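Long-range contacts in mitogen activated protein kinase, putative (Leishmania donovani, PDB 4QNY), which probably phosphorylates serine or threonine residues of protein substrates with ATP, as a MAP kinase, and is captured here with an ATP analogue and magnesium: residues Ile127-Tyr132 with Glu312-Asp317; Ile147-Thr152 with Ala205-Trp210; Ile212-Gly217 with His290-Asn295. All coordinates share one frame; numbering follows the deposited sequence.

All three contacts lie in the helical C-terminal lobe, built round helices 124-143 and 206-219. Contact 1 joins helix 124-143 to loop 312-317; contacts 2 and 3 share helix 206-219, whose first turn meets the catalytic loop and later ones the end of helix 282-291. Along the chain contact 2 closes before contact 3 opens, and contact 1 spans both. Contacts 2 and 3 have centres about 11 Å apart and touch, through Ile151 against Ile212 and Ile215. Contact 1 lies about 17 Å from contact 3 between centres and touches it where Ile127 and Ile131 meet Leu216, so packing runs from the catalytic loop to the surface; contacts 1 and 2, centres about 19 Å apart, do not touch.

Contact 1 (Ile127-Tyr132 with Glu312-Asp317); sequences IQFFIY and EQLHDD
The acidic loop that follows the last helix of the kinase core, consistent by its sequence and place with the common docking region of MAP kinases, folds back on helix 124-143 here. Leu314 and Tyr132 carry most of the contact. Leu314, with CG anti to its carbonyl carbon, sends its two methyl branches over the first turn of 127-132. CD1 lies 3.3 Å from Gln128 O, which at the same time accepts the helical bond from Tyr132 N, and 3.8 Å from Gln128 CB. The other branch, CD2, comes up obliquely to the ring of Phe129, 4.1 Å from Phe129 CD1. Tyr132 has CG anti to the backbone N (chi1 -177°), which throws the ring out from the helix and along the loop, so that Tyr132 and Leu314 run alongside each other, pointing opposite ways. Leu314 O sits over one face of this ring, 3.7 Å from Tyr132 CZ. In the plane of the ring, at its rim, His315 ND1 approaches Tyr132 CE1 to 3.5 Å; the two rings meet rim to rim, their planes at 74°. Beyond them the phenol oxygen receives the one hydrogen bond between the segments: Asp316 N donates to Tyr132 OH over 3.3 Å, long but fairly straight at 161°. Met306 of helix 302-306 touches both Tyr132 and His315. The chemistry is thus that of a surface contact with an apolar root and a polar tip: methyl groups fix where the loop crosses the helix, while the tyrosine hydroxyl holds the backbone at the start of the acidic run, whose carboxylates are poorly ordered and which would probably attract basic docking peptides, as in other MAP kinases.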
loop_
_atom_site.group_PDB
_atom_site.type_symbol
_atom_site.label_atom_id
_atom_site.label_comp_id
_atom_site.label_asym_id
_atom_site.label_seq_id
_atom_site.Cartn_x
_atom_site.Cartn_y
_atom_site.Cartn_z
ATOM N N ILE A 127 -11.908 14.187 -0.402
ATOM C CA ILE A 127 -11.882 12.790 -0.815
ATOM C C ILE A 127 -11.565 12.655 -2.302
ATOM O O ILE A 127 -10.787 11.789 -2.701
ATOM C CB ILE A 127 -13.223 12.097 -0.510
ATOM C CG1 ILE A 127 -13.547 12.209 0.981
ATOM C CG2 ILE A 127 -13.186 10.640 -0.934
ATOM C CD1 ILE A 127 -14.938 11.743 1.340
ATOM N N GLN A 128 -12.168 13.521 -3.112
ATOM C CA GLN A 128 -11.932 13.528 -4.554
ATOM C C GLN A 128 -10.450 13.678 -4.884
ATOM O O GLN A 128 -9.920 12.962 -5.733
ATOM C CB GLN A 128 -12.724 14.655 -5.219
ATOM C CG GLN A 128 -14.207 14.373 -5.368
ATOM C CD GLN A 128 -15.006 15.617 -5.707
ATOM O OE1 GLN A 128 -14.535 16.740 -5.529
ATOM N NE2 GLN A 128 -16.222 15.420 -6.203
ATOM N N PHE A 129 -9.790 14.611 -4.207
ATOM C CA PHE A 129 -8.377 14.877 -4.445
ATOM C C PHE A 129 -7.509 13.722 -3.946
ATOM O O PHE A 129 -6.513 13.369 -4.576
ATOM C CB PHE A 129 -7.960 16.189 -3.776
ATOM C CG PHE A 129 -6.601 16.678 -4.192
ATOM C CD1 PHE A 129 -6.204 16.617 -5.517
ATOM C CD2 PHE A 129 -5.728 17.215 -3.261
ATOM C CE1 PHE A 129 -4.956 17.069 -5.905
ATOM C CE2 PHE A 129 -4.478 17.670 -3.641
ATOM C CZ PHE A 129 -4.093 17.598 -4.965
ATOM N N PHE A 130 -7.895 13.138 -2.815
ATOM C CA PHE A 130 -7.203 11.967 -2.280
ATOM C C PHE A 130 -7.295 10.783 -3.236
ATOM O O PHE A 130 -6.286 10.168 -3.579
ATOM C CB PHE A 130 -7.780 11.571 -0.918
ATOM C CG PHE A 130 -7.284 12.408 0.225
ATOM C CD1 PHE A 130 -6.068 13.068 0.145
ATOM C CD2 PHE A 130 -8.031 12.530 1.385
ATOM C CE1 PHE A 130 -5.611 13.837 1.199
ATOM C CE2 PHE A 130 -7.579 13.296 2.441
ATOM C CZ PHE A 130 -6.367 13.950 2.348
ATOM N N ILE A 131 -8.515 10.475 -3.663
ATOM C CA ILE A 131 -8.771 9.310 -4.504
ATOM C C ILE A 131 -8.104 9.423 -5.874
ATOM O O ILE A 131 -7.501 8.462 -6.355
ATOM C CB ILE A 131 -10.285 9.085 -4.690
ATOM C CG1 ILE A 131 -10.922 8.671 -3.362
ATOM C CG2 ILE A 131 -10.550 8.023 -5.744
ATOM C CD1 ILE A 131 -10.318 7.418 -2.759
ATOM N N TYR A 132 -8.200 10.593 -6.497
ATOM C CA TYR A 132 -7.612 10.783 -7.820
ATOM C C TYR A 132 -6.092 10.654 -7.781
ATOM O O TYR A 132 -5.494 10.054 -8.673
ATOM C CB TYR A 132 -8.001 12.140 -8.408
ATOM C CG TYR A 132 -7.478 12.338 -9.814
ATOM C CD1 TYR A 132 -8.140 11.788 -10.904
ATOM C CD2 TYR A 132 -6.317 13.062 -10.050
ATOM C CE1 TYR A 132 -7.664 11.958 -12.190
ATOM C CE2 TYR A 132 -5.833 13.239 -11.334
ATOM C CZ TYR A 132 -6.511 12.685 -12.399
ATOM O OH TYR A 132 -6.033 12.858 -13.677
ATOM N N GLU A 312 -14.395 14.320 -12.058
ATOM C CA GLU A 312 -14.388 15.017 -13.344
ATOM C C GLU A 312 -13.670 16.367 -13.315
ATOM O O GLU A 312 -13.083 16.780 -14.317
ATOM C CB GLU A 312 -15.824 15.209 -13.845
ATOM C CG GLU A 312 -16.702 16.070 -12.950
ATOM C CD GLU A 312 -18.134 16.147 -13.444
ATOM O OE1 GLU A 312 -18.375 15.811 -14.623
ATOM O OE2 GLU A 312 -19.018 16.542 -12.656
ATOM N N GLN A 313 -13.707 17.050 -12.176
ATOM C CA GLN A 313 -13.065 18.358 -12.060
ATOM C C GLN A 313 -11.560 18.235 -11.836
ATOM O O GLN A 313 -10.850 19.240 -11.782
ATOM C CB GLN A 313 -13.694 19.168 -10.923
ATOM C CG GLN A 313 -15.060 19.753 -11.253
ATOM C CD GLN A 313 -15.611 20.613 -10.132
ATOM O OE1 GLN A 313 -15.942 21.782 -10.336
ATOM N NE2 GLN A 313 -15.715 20.038 -8.940
ATOM N N LEU A 314 -11.079 17.002 -11.715
ATOM C CA LEU A 314 -9.673 16.754 -11.419
ATOM C C LEU A 314 -8.939 16.048 -12.555
ATOM O O LEU A 314 -7.723 16.180 -12.690
ATOM C CB LEU A 314 -9.543 15.928 -10.139
ATOM C CG LEU A 314 -9.896 16.630 -8.829
ATOM C CD1 LEU A 314 -10.094 15.609 -7.726
ATOM C CD2 LEU A 314 -8.810 17.625 -8.449
ATOM N N HIS A 315 -9.677 15.297 -13.367
ATOM C CA HIS A 315 -9.058 14.469 -14.397
ATOM C C HIS A 315 -8.451 15.292 -15.529
ATOM O O HIS A 315 -9.082 16.206 -16.059
ATOM C CB HIS A 315 -10.068 13.475 -14.971
ATOM C CG HIS A 315 -9.472 12.517 -15.956
ATOM N ND1 HIS A 315 -8.414 11.692 -15.641
ATOM C CD2 HIS A 315 -9.780 12.258 -17.249
ATOM C CE1 HIS A 315 -8.097 10.963 -16.696
ATOM N NE2 HIS A 315 -8.911 11.287 -17.685
ATOM N N ASP A 316 -7.221 14.946 -15.894
ATOM C CA ASP A 316 -6.514 15.609 -16.981
ATOM C C ASP A 316 -6.056 14.570 -18.004
ATOM O O ASP A 316 -5.373 13.606 -17.656
ATOM C CB ASP A 316 -5.321 16.403 -16.440
ATOM C CG ASP A 316 -4.690 17.307 -17.484
ATOM O OD1 ASP A 316 -5.182 17.339 -18.632
ATOM O OD2 ASP A 316 -3.702 17.995 -17.152
ATOM N N ASP A 317 -6.442 14.772 -19.261
ATOM C CA ASP A 317 -6.125 13.834 -20.335
ATOM C C ASP A 317 -4.620 13.622 -20.486
ATOM O O ASP A 317 -3.844 14.576 -20.468
ATOM C CB ASP A 317 -6.710 14.325 -21.661
ATOM C CG ASP A 317 -8.201 14.588 -21.580
ATOM O OD1 ASP A 317 -8.936 13.714 -21.073
ATOM O OD2 ASP A 317 -8.636 15.670 -22.028
#

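Contact 2 (Ile147-Thr152 with Ala205-Trp210); sequences IHRDIT and AQIDVW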
loop_
_atom_site.group_PDB
_atom_site.type_symbol
_atom_site.label_atom_id
_atom_site.label_comp_id
_atom_site.label_asym_id
_atom_site.label_seq_id
_atom_site.Cartn_x
_atom_site.Cartn_y
_atom_site.Cartn_z
ATOM N N ILE A 147 2.401 -4.535 -9.516
ATOM C CA ILE A 147 1.220 -4.505 -8.665
ATOM C C ILE A 147 1.644 -4.216 -7.228
ATOM O O ILE A 147 2.567 -4.845 -6.714
ATOM C CB ILE A 147 0.443 -5.834 -8.726
ATOM C CG1 ILE A 147 -0.043 -6.098 -10.152
ATOM C CG2 ILE A 147 -0.728 -5.820 -7.755
ATOM C CD1 ILE A 147 -0.685 -7.455 -10.338
ATOM N N HIS A 148 0.976 -3.264 -6.584
ATOM C CA HIS A 148 1.362 -2.840 -5.241
ATOM C C HIS A 148 1.098 -3.919 -4.193
ATOM O O HIS A 148 1.944 -4.160 -3.328
ATOM C CB HIS A 148 0.630 -1.553 -4.855
ATOM C CG HIS A 148 1.180 -0.898 -3.628
ATOM N ND1 HIS A 148 0.771 -1.235 -2.356
ATOM C CD2 HIS A 148 2.114 0.070 -3.478
ATOM C CE1 HIS A 148 1.426 -0.500 -1.475
ATOM N NE2 HIS A 148 2.248 0.301 -2.130
ATOM N N ARG A 149 -0.085 -4.531 -4.261
ATOM C CA ARG A 149 -0.458 -5.681 -3.427
ATOM C C ARG A 149 -0.695 -5.305 -1.951
ATOM O O ARG A 149 -1.293 -6.072 -1.195
ATOM C CB ARG A 149 0.612 -6.785 -3.566
ATOM C CG ARG A 149 0.541 -7.951 -2.586
ATOM C CD ARG A 149 -0.766 -8.723 -2.679
ATOM N NE ARG A 149 -1.108 -9.309 -1.387
ATOM C CZ ARG A 149 -0.937 -10.588 -1.073
ATOM N NH1 ARG A 149 -1.273 -11.020 0.134
ATOM N NH2 ARG A 149 -0.436 -11.435 -1.962
ATOM N N ASP A 150 -0.277 -4.111 -1.546
ATOM C CA ASP A 150 -0.468 -3.698 -0.158
ATOM C C ASP A 150 -1.075 -2.299 -0.035
ATOM O O ASP A 150 -0.561 -1.455 0.699
ATOM C CB ASP A 150 0.862 -3.760 0.599
ATOM C CG ASP A 150 0.675 -3.898 2.100
ATOM O OD1 ASP A 150 -0.403 -4.362 2.528
ATOM O OD2 ASP A 150 1.610 -3.548 2.853
ATOM N N ILE A 151 -2.174 -2.061 -0.747
ATOM C CA ILE A 151 -2.859 -0.772 -0.683
ATOM C C ILE A 151 -3.741 -0.680 0.561
ATOM O O ILE A 151 -4.832 -1.248 0.610
ATOM C CB ILE A 151 -3.713 -0.520 -1.942
ATOM C CG1 ILE A 151 -2.816 -0.410 -3.175
ATOM C CG2 ILE A 151 -4.532 0.757 -1.791
ATOM C CD1 ILE A 151 -1.892 0.789 -3.149
ATOM N N THR A 152 -3.242 0.030 1.568
ATOM C CA THR A 152 -3.954 0.243 2.825
ATOM C C THR A 152 -3.779 1.703 3.244
ATOM O O THR A 152 -2.830 2.354 2.807
ATOM C CB THR A 152 -3.436 -0.689 3.952
ATOM O OG1 THR A 152 -2.068 -0.380 4.243
ATOM C CG2 THR A 152 -3.556 -2.153 3.552
ATOM N N ALA A 205 -4.022 -6.472 -11.487
ATOM C CA ALA A 205 -3.839 -5.179 -10.838
ATOM C C ALA A 205 -5.137 -4.673 -10.210
ATOM O O ALA A 205 -5.158 -3.621 -9.568
ATOM C CB ALA A 205 -3.305 -4.163 -11.837
ATOM N N GLN A 206 -6.215 -5.429 -10.394
ATOM C CA GLN A 206 -7.519 -5.055 -9.859
ATOM C C GLN A 206 -7.576 -5.168 -8.335
ATOM O O GLN A 206 -8.483 -4.623 -7.704
ATOM C CB GLN A 206 -8.617 -5.917 -10.486
ATOM C CG GLN A 206 -8.900 -5.595 -11.946
ATOM C CD GLN A 206 -9.397 -4.175 -12.143
ATOM O OE1 GLN A 206 -8.613 -3.259 -12.394
ATOM N NE2 GLN A 206 -10.705 -3.984 -12.025
ATOM N N ILE A 207 -6.609 -5.868 -7.748
ATOM C CA ILE A 207 -6.562 -6.009 -6.297
ATOM C C ILE A 207 -6.178 -4.688 -5.636
ATOM O O ILE A 207 -6.488 -4.458 -4.468
ATOM C CB ILE A 207 -5.573 -7.113 -5.851
ATOM C CG1 ILE A 207 -4.131 -6.722 -6.181
ATOM C CG2 ILE A 207 -5.937 -8.448 -6.486
ATOM C CD1 ILE A 207 -3.093 -7.592 -5.503
ATOM N N ASP A 208 -5.508 -3.820 -6.388
ATOM C CA ASP A 208 -5.150 -2.498 -5.887
ATOM C C ASP A 208 -6.356 -1.570 -5.934
ATOM O O ASP A 208 -6.490 -0.670 -5.105
ATOM C CB ASP A 208 -3.991 -1.908 -6.692
ATOM C CG ASP A 208 -2.669 -2.593 -6.399
ATOM O OD1 ASP A 208 -2.525 -3.162 -5.297
ATOM O OD2 ASP A 208 -1.775 -2.559 -7.269
ATOM N N VAL A 209 -7.232 -1.796 -6.909
ATOM C CA VAL A 209 -8.459 -1.017 -7.038
ATOM C C VAL A 209 -9.382 -1.318 -5.865
ATOM O O VAL A 209 -10.050 -0.426 -5.339
ATOM C CB VAL A 209 -9.185 -1.315 -8.368
ATOM C CG1 VAL A 209 -10.481 -0.523 -8.463
ATOM C CG2 VAL A 209 -8.278 -1.004 -9.548
ATOM N N TRP A 210 -9.401 -2.582 -5.454
ATOM C CA TRP A 210 -10.190 -3.014 -4.305
ATOM C C TRP A 210 -9.750 -2.280 -3.045
ATOM O O TRP A 210 -10.578 -1.858 -2.238
ATOM C CB TRP A 210 -10.068 -4.528 -4.106
ATOM C CG TRP A 210 -10.855 -5.043 -2.937
ATOM C CD1 TRP A 210 -10.415 -5.188 -1.653
ATOM C CD2 TRP A 210 -12.221 -5.475 -2.945
ATOM N NE1 TRP A 210 -11.423 -5.685 -0.861
ATOM C CE2 TRP A 210 -12.541 -5.870 -1.631
ATOM C CE3 TRP A 210 -13.204 -5.568 -3.935
ATOM C CZ2 TRP A 210 -13.801 -6.350 -1.282
ATOM C CZ3 TRP A 210 -14.454 -6.046 -3.586
ATOM C CH2 TRP A 210 -14.742 -6.429 -2.271
HETATM O O HOH W 1 -3.424 -3.919 -2.900
#
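Asp208 OD2 is gripped by two hydrogen bonds, one from His148 N at 2.9 Å and one from His142 NE2 of helix 124-143. Its twin is held as well: Arg149 N reaches Asp208 OD1 at 3.0 Å, and a water lies 2.7 Å from that same OD1. Both carboxylate oxygens of Asp208 receive these backbone N-H groups on their syn lone pairs, the side facing the other oxygen, with N-H...O angles of 152° and 149°. The water also accepts from Ile151 N, so one aspartate at the start of helix 206-219 holds the N-H groups of His148 and Arg149 directly and that of Ile151 through the water, in the HRD catalytic loop. Apolar groups close round it. Ile147 CG2 lies 3.5 Å from OD2 of Asp208, and Ile151 CG1 an equal 3.5 Å from its OD1. Ile207, its CG1 in the crowded position between N and carbonyl carbon, pushes CD1 to 3.7 Å from Ile147 CG2, crossing it at about a right angle. The ring of His148 turns away from this helix: ND1 accepts from Asp150 N, NE2 bonds Cys167 O, and Phe169 meets it edge-to-face. Such a buried, multiply donated carboxylate is probably ionised, and it would fix the loop backbone that carries Asp150, whose side chain is about 5 Å from magnesium.

Contact 3 (Ile212-Gly217 with His290-Asn295); sequences IGCILG and HMLVFN
Helix 206-219 passes the C-terminal end of helix 282-291 so closely that Gly213 CA and Met291 CA are 5.0 Å apart, and Leu292 at once leaves helical geometry (phi -110°, psi 45°). The bare alpha carbon of Gly213 makes this approach possible, since the space a beta carbon would take is filled by Leu292 CD2 and Met291 CB; Met291 CB rests at 3.8 Å from Gly213 CA. From there the methionine runs out extended beyond CG, with CG beside its own backbone N (chi1 -83°), and lays the thioether across the helix. Its sulfur sits between two branched residues one turn apart. Met291 CE touches Ile212 CG2 at 3.7 Å, and Leu216 CD2 comes to 4.0 Å from Met291 SD, Leu216 crossing the methionine at about a right angle while Ile212 meets it obliquely. In the protein kinase fold this is the packing of the central hydrophobic helix of the C-terminal lobe on one of the helices that surround it, here with a glycine at the point of closest passage. Helix 124-143 closes the same group from another direction: Ala134 and Leu138 touch Ile212, and Leu135 touches Met291. Leu292 packs mainly on backbone atoms of Gly213 and Cys214. Its CD2 branch points at the peptide after the glycine, 3.9 Å from Cys214 N, and then reaches the sulfhydryl, 4.2 Å from Cys214 SG. The second branch, CD1, lies 4.1 Å from Gly213 O, an oxygen that already accepts the helical bond from Gly217 N. The Trp210 ring edge atom CZ3 lies against the carbonyl carbon of Leu292, and Gly217 O, one turn beyond Gly213, bonds the hydroxyl of Tyr277.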
loop_
_atom_site.group_PDB
_atom_site.type_symbol
_atom_site.label_atom_id
_atom_site.label_comp_id
_atom_site.label_asym_id
_atom_site.label_seq_id
_atom_site.Cartn_x
_atom_site.Cartn_y
_atom_site.Cartn_z
ATOM N N ILE A 212 -8.379 0.661 -2.880
ATOM C CA ILE A 212 -8.813 2.050 -2.981
ATOM C C ILE A 212 -10.288 2.177 -2.607
ATOM O O ILE A 212 -10.695 3.141 -1.956
ATOM C CB ILE A 212 -8.584 2.611 -4.400
ATOM C CG1 ILE A 212 -7.092 2.625 -4.726
ATOM C CG2 ILE A 212 -9.154 4.014 -4.531
ATOM C CD1 ILE A 212 -6.271 3.512 -3.812
ATOM N N GLY A 213 -11.081 1.190 -3.015
ATOM C CA GLY A 213 -12.489 1.148 -2.666
ATOM C C GLY A 213 -12.695 1.069 -1.166
ATOM O O GLY A 213 -13.547 1.761 -0.611
ATOM N N CYS A 214 -11.908 0.223 -0.508
ATOM C CA CYS A 214 -11.951 0.113 0.945
ATOM C C CYS A 214 -11.589 1.443 1.592
ATOM O O CYS A 214 -12.217 1.870 2.560
ATOM C CB CYS A 214 -11.000 -0.981 1.433
ATOM S SG CYS A 214 -11.385 -2.639 0.837
ATOM N N ILE A 215 -10.569 2.094 1.043
ATOM C CA ILE A 215 -10.133 3.397 1.526
ATOM C C ILE A 215 -11.208 4.453 1.274
ATOM O O ILE A 215 -11.478 5.295 2.132
ATOM C CB ILE A 215 -8.808 3.823 0.861
ATOM C CG1 ILE A 215 -7.672 2.908 1.320
ATOM C CG2 ILE A 215 -8.476 5.269 1.190
ATOM C CD1 ILE A 215 -6.372 3.123 0.577
ATOM N N LEU A 216 -11.827 4.396 0.097
ATOM C CA LEU A 216 -12.918 5.306 -0.238
ATOM C C LEU A 216 -14.093 5.123 0.719
ATOM O O LEU A 216 -14.732 6.093 1.126
ATOM C CB LEU A 216 -13.375 5.093 -1.683
ATOM C CG LEU A 216 -14.607 5.877 -2.144
ATOM C CD1 LEU A 216 -14.396 7.371 -1.969
ATOM C CD2 LEU A 216 -14.945 5.552 -3.591
ATOM N N GLY A 217 -14.364 3.872 1.081
ATOM C CA GLY A 217 -15.445 3.558 1.997
ATOM C C GLY A 217 -15.238 4.166 3.370
ATOM O O GLY A 217 -16.196 4.548 4.044
ATOM N N HIS A 290 -18.604 0.299 -7.700
ATOM C CA HIS A 290 -17.899 -0.307 -8.821
ATOM C C HIS A 290 -16.479 -0.727 -8.437
ATOM O O HIS A 290 -15.942 -1.693 -8.979
ATOM C CB HIS A 290 -17.866 0.659 -10.008
ATOM C CG HIS A 290 -17.787 -0.021 -11.339
ATOM N ND1 HIS A 290 -18.014 0.640 -12.526
ATOM C CD2 HIS A 290 -17.509 -1.305 -11.669
ATOM C CE1 HIS A 290 -17.877 -0.206 -13.532
ATOM N NE2 HIS A 290 -17.570 -1.393 -13.039
ATOM N N MET A 291 -15.877 0.003 -7.503
ATOM C CA MET A 291 -14.550 -0.341 -6.999
ATOM C C MET A 291 -14.589 -1.616 -6.165
ATOM O O MET A 291 -13.591 -2.326 -6.055
ATOM C CB MET A 291 -13.970 0.802 -6.162
ATOM C CG MET A 291 -13.303 1.903 -6.967
ATOM S SD MET A 291 -12.647 3.211 -5.912
ATOM C CE MET A 291 -11.798 4.226 -7.117
ATOM N N LEU A 292 -15.744 -1.895 -5.573
ATOM C CA LEU A 292 -15.883 -3.046 -4.690
ATOM C C LEU A 292 -16.755 -4.132 -5.309
ATOM O O LEU A 292 -17.624 -4.700 -4.647
ATOM C CB LEU A 292 -16.454 -2.611 -3.337
ATOM C CG LEU A 292 -15.553 -1.681 -2.516
ATOM C CD1 LEU A 292 -16.252 -1.224 -1.244
ATOM C CD2 LEU A 292 -14.236 -2.366 -2.186
ATOM N N VAL A 293 -16.515 -4.419 -6.584
ATOM C CA VAL A 293 -17.205 -5.503 -7.271
ATOM C C VAL A 293 -16.453 -6.810 -7.051
ATOM O O VAL A 293 -15.228 -6.853 -7.166
ATOM C CB VAL A 293 -17.345 -5.223 -8.782
ATOM C CG1 VAL A 293 -17.876 -6.448 -9.514
ATOM C CG2 VAL A 293 -18.250 -4.026 -9.017
ATOM N N PHE A 294 -17.195 -7.864 -6.720
ATOM C CA PHE A 294 -16.628 -9.182 -6.436
ATOM C C PHE A 294 -15.699 -9.673 -7.544
ATOM O O PHE A 294 -14.507 -9.888 -7.318
ATOM C CB PHE A 294 -17.757 -10.192 -6.210
ATOM C CG PHE A 294 -17.280 -11.597 -5.981
ATOM C CD1 PHE A 294 -16.846 -12.002 -4.730
ATOM C CD2 PHE A 294 -17.282 -12.520 -7.016
ATOM C CE1 PHE A 294 -16.412 -13.297 -4.518
ATOM C CE2 PHE A 294 -16.849 -13.814 -6.811
ATOM C CZ PHE A 294 -16.415 -14.203 -5.561
ATOM N N ASN A 295 -16.252 -9.852 -8.739
ATOM C CA ASN A 295 -15.475 -10.281 -9.894
ATOM C C ASN A 295 -14.570 -9.156 -10.391
ATOM O O ASN A 295 -15.058 -8.113 -10.826
ATOM C CB ASN A 295 -16.409 -10.750 -11.013
ATOM C CG ASN A 295 -15.692 -11.550 -12.085
ATOM O OD1 ASN A 295 -14.473 -11.465 -12.236
ATOM N ND2 ASN A 295 -16.454 -12.332 -12.843
#